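Local structure of glutaminase 1 (Escherichia coli, 1U60) at residues G264-V269 against K294-V299. The protein catalyses the hydrolysis of L-glutamine to L-glutamate and ammonium, working as a homotetramer. Sequence-based numbering, arbitrary orientation.
With EDO (1,2-ethanediol), chain E.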
ATOM      1  N   GLY A 264     -16.326  15.164  -0.099  1.00  8.28           N
ATOM      2  CA  GLY A 264     -15.245  15.990   0.454  1.00  9.38           C
ATOM      3  C   GLY A 264     -14.602  15.485   1.730  1.00  9.23           C
ATOM      4  O   GLY A 264     -13.776  16.152   2.308  1.00  9.32           O
ATOM      5  N   GLY A 265     -14.980  14.297   2.172  1.00  9.55           N
ATOM      6  CA  GLY A 265     -14.402  13.663   3.336  1.00  8.52           C
ATOM      7  C   GLY A 265     -13.097  12.967   3.073  1.00  7.77           C
ATOM      8  O   GLY A 265     -12.881  12.423   1.982  1.00  7.64           O
ATOM      9  N   ILE A 266     -12.200  13.044   4.052  1.00  8.94           N
ATOM     10  CA  ILE A 266     -10.949  12.316   4.087  1.00  7.61           C
ATOM     11  C   ILE A 266     -10.851  11.698   5.453  1.00  8.90           C
ATOM     12  O   ILE A 266     -10.986  12.388   6.462  1.00  9.79           O
ATOM     13  CB  ILE A 266      -9.717  13.256   3.842  1.00  8.54           C
ATOM     14  CG1 ILE A 266      -9.779  13.924   2.446  1.00  9.08           C
ATOM     15  CG2 ILE A 266      -8.377  12.509   4.002  1.00  9.62           C
ATOM     16  CD1 ILE A 266      -9.657  13.022   1.266  1.00  9.57           C
ATOM     17  N   LEU A 267     -10.603  10.392   5.469  1.00  7.97           N
ATOM     18  CA  LEU A 267     -10.385   9.658   6.729  1.00  9.01           C
ATOM     19  C   LEU A 267      -8.986   9.099   6.756  1.00  9.41           C
ATOM     20  O   LEU A 267      -8.487   8.565   5.750  1.00  9.68           O
ATOM     21  CB  LEU A 267     -11.356   8.498   6.756  1.00 10.01           C
ATOM     22  CG  LEU A 267     -11.188   7.430   7.866  1.00 14.32           C
ATOM     23  CD1 LEU A 267     -11.492   8.046   9.228  1.00 17.23           C
ATOM     24  CD2 LEU A 267     -12.078   6.246   7.537  1.00 16.02           C
ATOM     25  N   ALA A 268      -8.359   9.142   7.921  1.00  9.92           N
ATOM     26  CA  ALA A 268      -7.173   8.358   8.139  1.00  9.74           C
ATOM     27  C   ALA A 268      -7.216   7.654   9.491  1.00 10.29           C
ATOM     28  O   ALA A 268      -7.820   8.143  10.441  1.00 10.75           O
ATOM     29  CB  ALA A 268      -5.974   9.227   8.072  1.00 10.94           C
ATOM     30  N   VAL A 269      -6.558   6.508   9.578  1.00  8.49           N
ATOM     31  CA  VAL A 269      -6.533   5.730  10.819  1.00  7.62           C
ATOM     32  C   VAL A 269      -5.112   5.623  11.334  1.00  8.63           C
ATOM     33  O   VAL A 269      -4.220   5.228  10.607  1.00  7.53           O
ATOM     34  CB  VAL A 269      -7.098   4.311  10.555  1.00  7.48           C
ATOM     35  CG1 VAL A 269      -7.060   3.501  11.855  1.00  7.99           C
ATOM     36  CG2 VAL A 269      -8.494   4.447   9.997  1.00 10.48           C
ATOM     37  N   LYS A 294      -4.989  17.993   3.112  1.00 10.85           N
ATOM     38  CA  LYS A 294      -3.958  18.793   3.767  1.00 11.15           C
ATOM     39  C   LYS A 294      -4.209  18.872   5.272  1.00 10.46           C
ATOM     40  O   LYS A 294      -3.286  18.786   6.043  1.00 11.28           O
ATOM     41  CB  LYS A 294      -3.848  20.204   3.108  1.00 11.82           C
ATOM     42  CG  LYS A 294      -3.202  20.143   1.730  1.00 15.52           C
ATOM     43  CD  LYS A 294      -1.659  19.849   1.717  1.00 20.15           C
ATOM     44  CE  LYS A 294      -1.199  19.262   0.331  1.00 24.85           C
ATOM     45  NZ  LYS A 294      -0.417  20.219  -0.516  1.00 31.54           N
ATOM     46  N   MET A 295      -5.462  18.996   5.692  1.00  8.87           N
ATOM     47  CA  MET A 295      -5.752  19.124   7.106  1.00  8.75           C
ATOM     48  C   MET A 295      -5.462  17.783   7.843  1.00  9.79           C
ATOM     49  O   MET A 295      -4.918  17.785   8.931  1.00 10.51           O
ATOM     50  CB  MET A 295      -7.201  19.595   7.336  1.00 10.16           C
ATOM     51  CG  MET A 295      -7.339  21.096   7.022  1.00  9.29           C
ATOM     52  SD  MET A 295      -9.017  21.691   7.470  1.00 11.22           S
ATOM     53  CE  MET A 295      -9.936  21.078   6.291  1.00 11.93           C
ATOM     54  N   VAL A 296      -5.853  16.644   7.261  1.00  9.60           N
ATOM     55  CA  VAL A 296      -5.546  15.347   7.871  1.00  8.67           C
ATOM     56  C   VAL A 296      -4.035  15.105   7.910  1.00  8.96           C
ATOM     57  O   VAL A 296      -3.504  14.688   8.953  1.00  8.30           O
ATOM     58  CB  VAL A 296      -6.254  14.203   7.142  1.00  8.21           C
ATOM     59  CG1 VAL A 296      -5.719  12.869   7.601  1.00  8.26           C
ATOM     60  CG2 VAL A 296      -7.822  14.267   7.371  1.00  9.75           C
ATOM     61  N   ALA A 297      -3.354  15.352   6.788  1.00  9.36           N
ATOM     62  CA  ALA A 297      -1.904  15.214   6.752  1.00  9.82           C
ATOM     63  C   ALA A 297      -1.236  16.080   7.805  1.00 10.35           C
ATOM     64  O   ALA A 297      -0.281  15.682   8.458  1.00 10.30           O
ATOM     65  CB  ALA A 297      -1.376  15.560   5.351  1.00 11.30           C
ATOM     66  N   SER A 298      -1.743  17.309   7.968  1.00  9.89           N
ATOM     67  CA  SER A 298      -1.175  18.223   8.952  1.00  9.47           C
ATOM     68  C   SER A 298      -1.270  17.681  10.385  1.00  9.28           C
ATOM     69  O   SER A 298      -0.304  17.662  11.128  1.00  9.76           O
ATOM     70  CB  SER A 298      -1.858  19.587   8.864  1.00 10.22           C
ATOM     71  OG  SER A 298      -1.325  20.432   9.894  1.00 12.67           O
ATOM     72  N   VAL A 299      -2.445  17.178  10.781  1.00  9.33           N
ATOM     73  CA  VAL A 299      -2.606  16.631  12.101  1.00 10.27           C
ATOM     74  C   VAL A 299      -1.616  15.471  12.301  1.00 11.17           C
ATOM     75  O   VAL A 299      -0.911  15.390  13.326  1.00 10.28           O
ATOM     76  CB  VAL A 299      -4.064  16.176  12.335  1.00 10.52           C
ATOM     77  CG1 VAL A 299      -4.231  15.409  13.701  1.00  9.38           C
ATOM     78  CG2 VAL A 299      -5.031  17.365  12.305  1.00 11.58           C
TER
HETATM   79  C1  EDO E1203      -1.412  19.417  -4.326  1.00 41.35           C
HETATM   80  O1  EDO E1203      -1.753  19.709  -5.675  1.00 41.73           O
HETATM   81  C2  EDO E1203      -0.380  18.307  -4.267  1.00 41.59           C
HETATM   82  O2  EDO E1203       0.017  18.208  -2.918  1.00 38.61           O
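The flat group in this contact is the Ile-266 peptide, and Val-296 stands off one side of it: Val-296 CG2 is 3.8 Å from Ile-266 O. The methyl lies about 3.5 Å out of the peptide plane but is displaced outward past the oxygen, and it does not cover the peptide. The same methyl meets the branch of the isoleucine, Val-296 CG2 to Ile-266 CG2 being 3.8 Å. With chi1 at -62°, Ile-266 places CG2 opposite its own N, and CG1 and CD1 lead away from the helix. The other arm of the fork, Val-296 CG1, comes 3.7 Å from Ala-268 CB. One valine thus spans two alternate residues on the same strand face, burying a modest 130 Å² through apolar contact. Away from this patch, Lys-294 NZ donates to O2 of a 1,2-ethanediol at 3.2 Å, a probable crystallisation additive. In the beta-lactamase-like fold, helix 290-303 packs on the five-stranded antiparallel sheet, where Val-296 also touches Ile-276 and Ala-278 of adjoining strand 274-279. Helix 4-18 lies alongside, meeting Met-295 and Val-299, while Leu-267 and Val-269 point to the other face of the sheet, against helix 202-213.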